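Local coordinates for flagellar basal body protein (Helicobacter pylori, PDB 5NPY), which probably builds the flagellar hook, the curved extracellular segment that, in related bacteria, joins the motor-driven rod to the filament, at residues Y377-S382 with Q396-K401; D203-V208 with K353-S358. All blocks are in the same frame, centred on the assembly; numbering follows the deposited sequence.

Contact 1: Y377-S382 with Q396-K401. With 144 (tris-hydroxymethyl-methyl-ammonium), chain B.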
# COMPACT_ATOMS: atom_id res chain seq x y z
N TYR A 377 2.84 -8.40 -13.03
CA TYR A 377 3.60 -7.37 -13.73
C TYR A 377 4.44 -8.01 -14.82
O TYR A 377 5.14 -9.01 -14.58
CB TYR A 377 4.53 -6.61 -12.75
CG TYR A 377 3.85 -6.06 -11.48
CD1 TYR A 377 3.70 -4.68 -11.28
CD2 TYR A 377 3.37 -6.92 -10.48
CE1 TYR A 377 3.07 -4.16 -10.13
CE2 TYR A 377 2.77 -6.41 -9.33
CZ TYR A 377 2.61 -5.03 -9.16
OH TYR A 377 2.00 -4.51 -8.02
N TYR A 378 4.38 -7.44 -16.02
CA TYR A 378 5.15 -7.92 -17.16
C TYR A 378 5.91 -6.73 -17.72
O TYR A 378 5.30 -5.70 -18.03
CB TYR A 378 4.25 -8.53 -18.23
CG TYR A 378 3.26 -9.56 -17.71
CD1 TYR A 378 1.95 -9.21 -17.38
CD2 TYR A 378 3.62 -10.88 -17.58
CE1 TYR A 378 1.04 -10.15 -16.90
CE2 TYR A 378 2.73 -11.82 -17.09
CZ TYR A 378 1.45 -11.45 -16.76
OH TYR A 378 0.58 -12.40 -16.29
N MET A 379 7.24 -6.86 -17.86
CA MET A 379 8.07 -5.74 -18.34
C MET A 379 8.05 -5.66 -19.85
O MET A 379 8.25 -6.65 -20.55
CB MET A 379 9.51 -5.87 -17.88
CG MET A 379 10.31 -4.59 -18.10
SD MET A 379 11.92 -4.74 -17.25
CE MET A 379 12.99 -5.15 -18.61
N THR A 380 7.85 -4.45 -20.37
CA THR A 380 7.62 -4.27 -21.79
C THR A 380 8.65 -3.38 -22.45
O THR A 380 8.81 -3.47 -23.68
CB THR A 380 6.22 -3.65 -22.04
OG1 THR A 380 6.13 -2.40 -21.33
CG2 THR A 380 5.12 -4.59 -21.54
N ASN A 381 9.32 -2.53 -21.70
CA ASN A 381 10.26 -1.57 -22.25
C ASN A 381 11.36 -1.33 -21.23
O ASN A 381 11.08 -1.14 -20.04
CB ASN A 381 9.59 -0.24 -22.59
CG ASN A 381 10.46 0.62 -23.47
OD1 ASN A 381 10.67 0.30 -24.64
ND2 ASN A 381 11.02 1.68 -22.91
N SER A 382 12.60 -1.30 -21.69
CA SER A 382 13.71 -1.03 -20.79
C SER A 382 14.31 0.34 -21.11
O SER A 382 14.25 0.81 -22.25
CB SER A 382 14.78 -2.13 -20.89
OG SER A 382 15.51 -1.97 -22.08
N GLN A 396 11.40 3.12 -18.69
CA GLN A 396 11.11 1.72 -18.43
C GLN A 396 9.63 1.58 -18.09
O GLN A 396 9.07 2.41 -17.37
CB GLN A 396 11.96 1.18 -17.29
CG GLN A 396 11.34 -0.01 -16.59
CD GLN A 396 12.38 -0.86 -15.94
OE1 GLN A 396 13.46 -1.08 -16.49
NE2 GLN A 396 12.06 -1.37 -14.74
N THR A 397 8.99 0.55 -18.64
CA THR A 397 7.57 0.36 -18.40
C THR A 397 7.27 -1.10 -18.14
O THR A 397 7.91 -2.00 -18.69
CB THR A 397 6.64 0.86 -19.58
OG1 THR A 397 6.83 0.05 -20.75
CG2 THR A 397 6.91 2.30 -19.90
N TRP A 398 6.25 -1.31 -17.32
CA TRP A 398 5.64 -2.61 -17.08
C TRP A 398 4.16 -2.48 -17.35
O TRP A 398 3.57 -1.43 -17.09
CB TRP A 398 5.87 -3.08 -15.63
CG TRP A 398 7.30 -3.22 -15.23
CD1 TRP A 398 8.25 -2.25 -15.23
CD2 TRP A 398 7.93 -4.41 -14.71
NE1 TRP A 398 9.44 -2.75 -14.75
CE2 TRP A 398 9.28 -4.07 -14.43
CE3 TRP A 398 7.50 -5.72 -14.45
CZ2 TRP A 398 10.19 -5.00 -13.93
CZ3 TRP A 398 8.40 -6.63 -13.95
CH2 TRP A 398 9.73 -6.26 -13.69
N GLU A 399 3.54 -3.55 -17.86
CA GLU A 399 2.08 -3.63 -17.94
C GLU A 399 1.56 -4.51 -16.82
O GLU A 399 1.98 -5.68 -16.68
CB GLU A 399 1.59 -4.17 -19.29
CG GLU A 399 2.04 -3.33 -20.45
CD GLU A 399 1.21 -3.53 -21.69
OE1 GLU A 399 0.03 -3.92 -21.55
OE2 GLU A 399 1.73 -3.28 -22.78
N VAL A 400 0.60 -3.97 -16.05
CA VAL A 400 0.11 -4.59 -14.82
C VAL A 400 -1.34 -5.06 -14.99
O VAL A 400 -2.23 -4.27 -15.36
CB VAL A 400 0.22 -3.60 -13.64
CG1 VAL A 400 -0.22 -4.27 -12.36
CG2 VAL A 400 1.67 -2.93 -13.57
N LYS A 401 -1.59 -6.31 -14.64
CA LYS A 401 -2.90 -6.97 -14.72
C LYS A 401 -3.40 -7.17 -13.30
O LYS A 401 -2.82 -7.97 -12.55
CB LYS A 401 -2.73 -8.30 -15.46
CG LYS A 401 -3.78 -9.38 -15.26
CD LYS A 401 -3.31 -10.71 -15.86
CE LYS A 401 -4.49 -11.54 -16.35
NZ LYS A 401 -4.07 -12.64 -17.26
C1 144 B . 3.91 1.23 -24.96
N 144 B . 4.28 -0.03 -24.32
C2 144 B . 4.54 -1.04 -25.34
O2 144 B . 3.38 -1.63 -25.87
C3 144 B . 3.21 -0.49 -23.45
O3 144 B . 3.69 -1.42 -22.51
C4 144 B . 5.50 0.07 -23.49
O4 144 B . 6.20 1.30 -23.46
O HOH W 1 -1.82 -12.26 -18.79

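Contact 2: D203-V208 with K353-S358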
# COMPACT_ATOMS: atom_id res chain seq x y z
N ASP A 203 14.94 -9.97 -11.49
CA ASP A 203 14.54 -10.96 -10.49
C ASP A 203 13.82 -12.21 -10.98
O ASP A 203 14.36 -13.32 -10.91
CB ASP A 203 13.61 -10.34 -9.45
CG ASP A 203 14.34 -9.64 -8.33
OD1 ASP A 203 13.70 -9.48 -7.26
OD2 ASP A 203 15.52 -9.23 -8.51
N HIS A 204 12.59 -12.06 -11.46
CA HIS A 204 11.74 -13.20 -11.75
C HIS A 204 11.41 -13.11 -13.23
O HIS A 204 11.36 -12.03 -13.81
CB HIS A 204 10.44 -13.32 -10.94
CG HIS A 204 10.64 -13.17 -9.46
ND1 HIS A 204 10.66 -14.24 -8.59
CD2 HIS A 204 10.81 -12.06 -8.69
CE1 HIS A 204 10.84 -13.81 -7.36
NE2 HIS A 204 10.94 -12.49 -7.39
N LEU A 205 11.20 -14.28 -13.83
CA LEU A 205 10.82 -14.39 -15.22
C LEU A 205 9.65 -15.36 -15.34
O LEU A 205 9.47 -16.25 -14.50
CB LEU A 205 11.98 -14.89 -16.09
CG LEU A 205 13.17 -13.95 -16.20
CD1 LEU A 205 14.48 -14.75 -16.47
CD2 LEU A 205 12.93 -12.86 -17.30
N LYS A 206 8.84 -15.15 -16.37
CA LYS A 206 7.81 -16.08 -16.78
C LYS A 206 7.95 -16.32 -18.28
O LYS A 206 8.45 -15.46 -19.03
CB LYS A 206 6.39 -15.56 -16.47
CG LYS A 206 5.94 -15.65 -15.03
CD LYS A 206 5.20 -16.94 -14.73
CE LYS A 206 4.74 -16.97 -13.27
NZ LYS A 206 5.28 -18.09 -12.44
N GLY A 207 7.51 -17.50 -18.71
CA GLY A 207 7.36 -17.72 -20.13
C GLY A 207 6.55 -16.58 -20.70
O GLY A 207 5.60 -16.09 -20.09
N VAL A 208 6.96 -16.12 -21.89
CA VAL A 208 6.32 -14.96 -22.46
C VAL A 208 4.87 -15.26 -22.87
O VAL A 208 4.08 -14.33 -23.03
CB VAL A 208 7.21 -14.47 -23.63
CG1 VAL A 208 6.92 -15.25 -24.92
CG2 VAL A 208 7.07 -12.96 -23.78
N LYS A 353 11.34 -15.66 -22.48
CA LYS A 353 10.75 -15.29 -21.20
C LYS A 353 10.74 -13.77 -21.04
O LYS A 353 11.48 -13.05 -21.71
CB LYS A 353 11.50 -15.91 -20.01
CG LYS A 353 11.42 -17.43 -19.93
CD LYS A 353 12.06 -17.95 -18.65
CE LYS A 353 12.03 -19.46 -18.62
NZ LYS A 353 13.07 -19.99 -17.73
N ILE A 354 9.92 -13.31 -20.11
CA ILE A 354 9.65 -11.89 -19.88
C ILE A 354 9.83 -11.59 -18.39
O ILE A 354 9.44 -12.40 -17.54
CB ILE A 354 8.23 -11.53 -20.36
CG1 ILE A 354 8.01 -10.00 -20.38
CG2 ILE A 354 7.16 -12.25 -19.51
CD1 ILE A 354 6.70 -9.59 -21.07
N PRO A 355 10.44 -10.46 -18.04
CA PRO A 355 10.57 -10.12 -16.61
C PRO A 355 9.20 -9.92 -15.96
O PRO A 355 8.27 -9.37 -16.56
CB PRO A 355 11.41 -8.83 -16.62
CG PRO A 355 12.18 -8.88 -17.95
CD PRO A 355 11.20 -9.56 -18.92
N TYR A 356 9.09 -10.37 -14.71
CA TYR A 356 7.80 -10.66 -14.09
C TYR A 356 7.83 -10.26 -12.63
O TYR A 356 8.90 -10.19 -12.02
CB TYR A 356 7.45 -12.16 -14.23
CG TYR A 356 6.14 -12.57 -13.58
CD1 TYR A 356 6.11 -13.21 -12.34
CD2 TYR A 356 4.93 -12.30 -14.21
CE1 TYR A 356 4.90 -13.59 -11.76
CE2 TYR A 356 3.73 -12.66 -13.63
CZ TYR A 356 3.71 -13.30 -12.42
OH TYR A 356 2.48 -13.65 -11.90
N TYR A 357 6.65 -9.98 -12.07
CA TYR A 357 6.49 -9.90 -10.62
C TYR A 357 5.00 -10.01 -10.31
O TYR A 357 4.15 -9.94 -11.19
CB TYR A 357 7.09 -8.61 -10.04
CG TYR A 357 7.29 -8.68 -8.53
CD1 TYR A 357 7.95 -9.77 -7.95
CD2 TYR A 357 6.79 -7.70 -7.68
CE1 TYR A 357 8.13 -9.86 -6.57
CE2 TYR A 357 6.95 -7.77 -6.30
CZ TYR A 357 7.64 -8.87 -5.75
OH TYR A 357 7.83 -9.00 -4.40
N SER A 358 4.70 -10.20 -9.02
CA SER A 358 3.32 -10.30 -8.55
C SER A 358 3.25 -9.81 -7.11
O SER A 358 4.18 -10.02 -6.33
CB SER A 358 2.77 -11.72 -8.65
OG SER A 358 3.57 -12.59 -7.88
O HOH W 2 11.00 -9.31 -10.77

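Contact 1: Y377-S382 with Q396-K401
Y377 faces V400 in an antiparallel strand pair that carries a classic beta bulge further along. Its ring lies alongside V400, whose CG1 sits over one face, 4.2 Å from the ring centroid, while Y377 OH is bonded outside the pair, to T359. Y378 and E399 form a hydrogen-bonded pair: E399 N reaches Y378 O at 2.8 Å and Y378 N bonds back to E399 O. M379 packs on W398, its CB 3.8 Å from the centroid of the six-membered ring and only 9° off the ring normal. With chi1 (-167°) M379 sets CG beside W398, and an extended chi2 (170°) carries SD outward to an oblique place by the same ring, a Met-aromatic contact. The register then slips by one residue. T380 N meets T397 O at 3.0 Å, N381 N reaches the same oxygen weakly, and T397 N returns a bond to N381 O. Both residues thus face T397. The T380 and T397 hydroxyls line part of the tris-hydroxymethyl-methyl-ammonium pocket, where T397 OG1 donates to T380 OG1 at 2.6 Å and T380 OG1 in turn donates to ligand O3. That ligand hydroxyl donates onward to E399 OE2 at 2.7 Å.

Contact 2: D203-V208 with K353-S358
K206 lays its aliphatic chain over one face of the Y356 ring, CG lying 3.5 Å from the ring centroid and 17° off the normal, a CH-pi contact displaced toward the rim. From there chi2 (-92°) turns CD, and further out K206 CE lies 3.7 Å from Y356 CE1. The backbones of the same strands form a short antiparallel bridge: K206 N donates to I354 O at 3.0 Å, and I354 N returns a bond to K206 O at 2.8 Å. L205 CD2 rests 4.1 Å from P355 CD; one residue past G207, V208 CG2 meets I354 CB at 3.9 Å. Toward the start of the strand the bond from Y356 N to H204 O (3.0 Å) is bent, at 139°, and a water accepts from H204 N while donating to Y356 O. Further out, Y356 OH is held by E376, and its ring meets Y378 of the neighbouring strand. K353 leads its amine away to N237 and D235. The methylenes of K206 therefore contribute apolar surface here, and the two backbone hydrogen bonds between K206 and I354 give the short strand 204-207 its firm attachment to the long strand 346-364.

The two contacts lie on one antiparallel sheet, their centres about 10 Å apart and on the same side of the chain's centre. Along the chain they come in series, contact 2 closing before contact 1 opens. Strands 346-364 and 370-381 follow one another and pair directly, so the order across this part of the sheet is 204-207, 346-364, 370-381, 396-406. Y377 N to Y357 O (2.7 Å) and M379 N to P355 O (3.0 Å) are probable hydrogen bonds that join the contacts. Contact 2 thus ties a strand from 145 residues earlier onto a sheet that, further across, carries part of the ligand pocket at contact 1.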